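Local structure of ABC transporter substrate-binding protein (Vibrio cholerae, 3LKV) at residues A9-Q15 with P70-I76. The protein probably serves as the substrate-binding component of an ABC transporter, with phenylalanine bound in the cleft between its two lobes. Sequence-based numbering, arbitrary orientation.
Sequences AKVAVSQ and PDVLVGI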
ATOM      1  N   ALA A   9     -10.383 -10.950   8.598  1.00 31.22           N
ATOM      2  CA  ALA A   9     -11.111  -9.764   9.011  1.00 29.06           C
ATOM      3  C   ALA A   9     -11.253  -8.815   7.819  1.00 27.88           C
ATOM      4  O   ALA A   9     -10.279  -8.574   7.066  1.00 26.73           O
ATOM      5  CB  ALA A   9     -10.380  -9.072  10.114  1.00 28.86           C
ATOM      6  N   LYS A  10     -12.434  -8.260   7.660  1.00 25.55           N
ATOM      7  CA  LYS A  10     -12.677  -7.302   6.593  1.00 26.05           C
ATOM      8  C   LYS A  10     -13.009  -5.945   7.184  1.00 23.79           C
ATOM      9  O   LYS A  10     -14.004  -5.781   7.849  1.00 22.45           O
ATOM     10  CB  LYS A  10     -13.795  -7.786   5.692  1.00 26.90           C
ATOM     11  CG  LYS A  10     -13.998  -6.951   4.396  1.00 31.87           C
ATOM     12  CD  LYS A  10     -14.823  -7.795   3.312  1.00 38.14           C
ATOM     13  CE  LYS A  10     -15.685  -6.924   2.334  1.00 41.75           C
ATOM     14  NZ  LYS A  10     -15.023  -6.471   1.052  1.00 42.08           N
ATOM     15  N   VAL A  11     -12.117  -5.002   6.956  1.00 22.07           N
ATOM     16  CA  VAL A  11     -12.200  -3.652   7.482  1.00 20.50           C
ATOM     17  C   VAL A  11     -12.277  -2.708   6.279  1.00 21.11           C
ATOM     18  O   VAL A  11     -11.382  -2.721   5.428  1.00 20.59           O
ATOM     19  CB  VAL A  11     -10.999  -3.358   8.362  1.00 19.47           C
ATOM     20  CG1 VAL A  11     -11.009  -1.893   8.865  1.00 16.90           C
ATOM     21  CG2 VAL A  11     -10.996  -4.384   9.565  1.00 16.77           C
ATOM     22  N   ALA A  12     -13.331  -1.883   6.242  1.00 20.03           N
ATOM     23  CA  ALA A  12     -13.565  -0.974   5.142  1.00 20.21           C
ATOM     24  C   ALA A  12     -13.501   0.458   5.662  1.00 19.17           C
ATOM     25  O   ALA A  12     -14.224   0.801   6.593  1.00 19.42           O
ATOM     26  CB  ALA A  12     -14.951  -1.271   4.501  1.00 19.14           C
ATOM     27  N   VAL A  13     -12.642   1.249   5.042  1.00 18.64           N
ATOM     28  CA  VAL A  13     -12.265   2.546   5.503  1.00 18.78           C
ATOM     29  C   VAL A  13     -12.715   3.603   4.522  1.00 19.25           C
ATOM     30  O   VAL A  13     -12.341   3.562   3.348  1.00 19.65           O
ATOM     31  CB  VAL A  13     -10.747   2.682   5.652  1.00 20.04           C
ATOM     32  CG1 VAL A  13     -10.418   4.070   6.205  1.00 18.24           C
ATOM     33  CG2 VAL A  13     -10.163   1.569   6.550  1.00 19.14           C
ATOM     34  N   SER A  14     -13.543   4.524   4.990  1.00 18.94           N
ATOM     35  CA  SER A  14     -14.000   5.627   4.204  1.00 19.38           C
ATOM     36  C   SER A  14     -13.475   6.948   4.762  1.00 20.98           C
ATOM     37  O   SER A  14     -13.617   7.233   5.949  1.00 19.89           O
ATOM     38  CB  SER A  14     -15.503   5.643   4.288  1.00 19.77           C
ATOM     39  OG  SER A  14     -16.067   6.695   3.506  1.00 23.50           O
ATOM     40  N   GLN A  15     -12.958   7.795   3.876  1.00 20.63           N
ATOM     41  CA  GLN A  15     -12.226   9.010   4.251  1.00 20.39           C
ATOM     42  C   GLN A  15     -12.740  10.112   3.365  1.00 20.30           C
ATOM     43  O   GLN A  15     -12.836   9.921   2.140  1.00 20.92           O
ATOM     44  CB  GLN A  15     -10.745   8.762   3.968  1.00 20.70           C
ATOM     45  CG  GLN A  15      -9.862   9.762   4.481  1.00 23.06           C
ATOM     46  CD  GLN A  15      -8.390   9.414   4.242  1.00 24.24           C
ATOM     47  OE1 GLN A  15      -7.956   8.336   4.573  1.00 24.56           O
ATOM     48  NE2 GLN A  15      -7.637  10.351   3.711  1.00 21.46           N
ATOM     49  N   PRO A  70     -18.654  -5.889   5.386  1.00 24.02           N
ATOM     50  CA  PRO A  70     -17.387  -5.926   6.101  1.00 22.98           C
ATOM     51  C   PRO A  70     -17.655  -6.214   7.573  1.00 21.76           C
ATOM     52  O   PRO A  70     -18.767  -6.015   8.025  1.00 21.83           O
ATOM     53  CB  PRO A  70     -16.848  -4.516   5.930  1.00 21.90           C
ATOM     54  CG  PRO A  70     -18.130  -3.663   5.897  1.00 21.82           C
ATOM     55  CD  PRO A  70     -19.143  -4.529   5.176  1.00 24.38           C
ATOM     56  N   ASP A  71     -16.642  -6.637   8.309  1.00 21.31           N
ATOM     57  CA  ASP A  71     -16.766  -6.878   9.757  1.00 20.80           C
ATOM     58  C   ASP A  71     -16.821  -5.540  10.487  1.00 20.98           C
ATOM     59  O   ASP A  71     -17.524  -5.387  11.510  1.00 20.85           O
ATOM     60  CB  ASP A  71     -15.599  -7.721  10.254  1.00 21.01           C
ATOM     61  CG  ASP A  71     -15.527  -9.110   9.571  1.00 25.14           C
ATOM     62  OD1 ASP A  71     -16.438  -9.911   9.815  1.00 29.39           O
ATOM     63  OD2 ASP A  71     -14.594  -9.434   8.775  1.00 28.62           O
ATOM     64  N   VAL A  72     -16.055  -4.561  10.012  1.00 19.11           N
ATOM     65  CA  VAL A  72     -16.016  -3.273  10.681  1.00 18.84           C
ATOM     66  C   VAL A  72     -15.861  -2.173   9.652  1.00 18.70           C
ATOM     67  O   VAL A  72     -15.085  -2.313   8.685  1.00 19.72           O
ATOM     68  CB  VAL A  72     -14.828  -3.148  11.735  1.00 19.10           C
ATOM     69  CG1 VAL A  72     -14.879  -1.794  12.414  1.00 14.43           C
ATOM     70  CG2 VAL A  72     -14.921  -4.258  12.785  1.00 18.36           C
ATOM     71  N   LEU A  73     -16.622  -1.109   9.849  1.00 19.23           N
ATOM     72  CA  LEU A  73     -16.527   0.069   8.993  1.00 19.44           C
ATOM     73  C   LEU A  73     -15.798   1.156   9.771  1.00 18.24           C
ATOM     74  O   LEU A  73     -16.044   1.307  10.966  1.00 19.06           O
ATOM     75  CB  LEU A  73     -17.899   0.559   8.589  1.00 18.58           C
ATOM     76  CG  LEU A  73     -18.720  -0.323   7.668  1.00 20.89           C
ATOM     77  CD1 LEU A  73     -20.230  -0.038   7.927  1.00 16.29           C
ATOM     78  CD2 LEU A  73     -18.341  -0.032   6.212  1.00 18.63           C
ATOM     79  N   VAL A  74     -14.876   1.851   9.123  1.00 17.58           N
ATOM     80  CA  VAL A  74     -14.113   2.901   9.778  1.00 18.56           C
ATOM     81  C   VAL A  74     -14.386   4.197   9.023  1.00 19.58           C
ATOM     82  O   VAL A  74     -14.221   4.252   7.771  1.00 20.44           O
ATOM     83  CB  VAL A  74     -12.592   2.613   9.786  1.00 19.13           C
ATOM     84  CG1 VAL A  74     -11.849   3.830  10.336  1.00 17.90           C
ATOM     85  CG2 VAL A  74     -12.272   1.346  10.627  1.00 15.83           C
ATOM     86  N   GLY A  75     -14.886   5.193   9.723  1.00 19.30           N
ATOM     87  CA  GLY A  75     -15.120   6.480   9.091  1.00 19.73           C
ATOM     88  C   GLY A  75     -14.093   7.472   9.581  1.00 19.93           C
ATOM     89  O   GLY A  75     -14.114   7.895  10.761  1.00 19.43           O
ATOM     90  N   ILE A  76     -13.195   7.865   8.700  1.00 18.69           N
ATOM     91  CA  ILE A  76     -12.198   8.820   9.056  1.00 18.84           C
ATOM     92  C   ILE A  76     -12.725  10.211   8.600  1.00 20.24           C
ATOM     93  O   ILE A  76     -12.886  10.468   7.392  1.00 20.36           O
ATOM     94  CB  ILE A  76     -10.883   8.529   8.340  1.00 17.60           C
ATOM     95  CG1 ILE A  76     -10.334   7.162   8.691  1.00 18.61           C
ATOM     96  CG2 ILE A  76      -9.867   9.593   8.657  1.00 17.04           C
ATOM     97  CD1 ILE A  76      -8.983   6.795   7.916  1.00 17.78           C
TER
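The Asp71 carboxylate meets the backbone of Lys10 by an edge, its OD2 accepting the Lys10 N-H at 2.7 Å (N to OD2) through the anti lone pair. CG of Asp71 lies anti to its own carbonyl carbon (chi1 -61°), which swings the carboxylate alongside Lys10 while the N-H of Asp71 bonds to Lys10 O. That oxygen also accepts the N-H of Val72, and is thus gripped by two donors. The puckered ring of Pro70 touches Ala12 through its CB, 4.0 Å from Ala12 CB, and CD2 of Leu73 reaches the same methyl; Phe65 of helix 55-66 covers this face. Ile76 CD1 approaches the Gln15 amide obliquely from one face, near OE1 (3.8 Å); OE1 is bonded to Arg26, and NE2 to Asp23 and Val17 O. On this side of the sheet CG1 of Val13 meets Ile76 CD1 at 3.5 Å, and CG1 of Val11 touches Val74 CG2 at 3.9 Å, under helices 20-35 and 243-258. From Ala12 to Ile76 the bonds of the parallel ladder are nearly straight (Ser14 N to Val74 O, 2.9 Å, 172°), whereas at the Lys10 end they bend, to 133° for Asp71 N. The pairing joins neighbouring inner strands of one lobe's parallel sheet in a periplasmic binding protein-like fold, their C-terminal ends directed toward the phenylalanine cleft. Chemically, the Asp71 carboxylate continues the ladder where strand 72-76 gives way to a loop, whereas Lys10 NZ bonds to Glu45 and Asp47, probably offsetting negative charge at their zinc site.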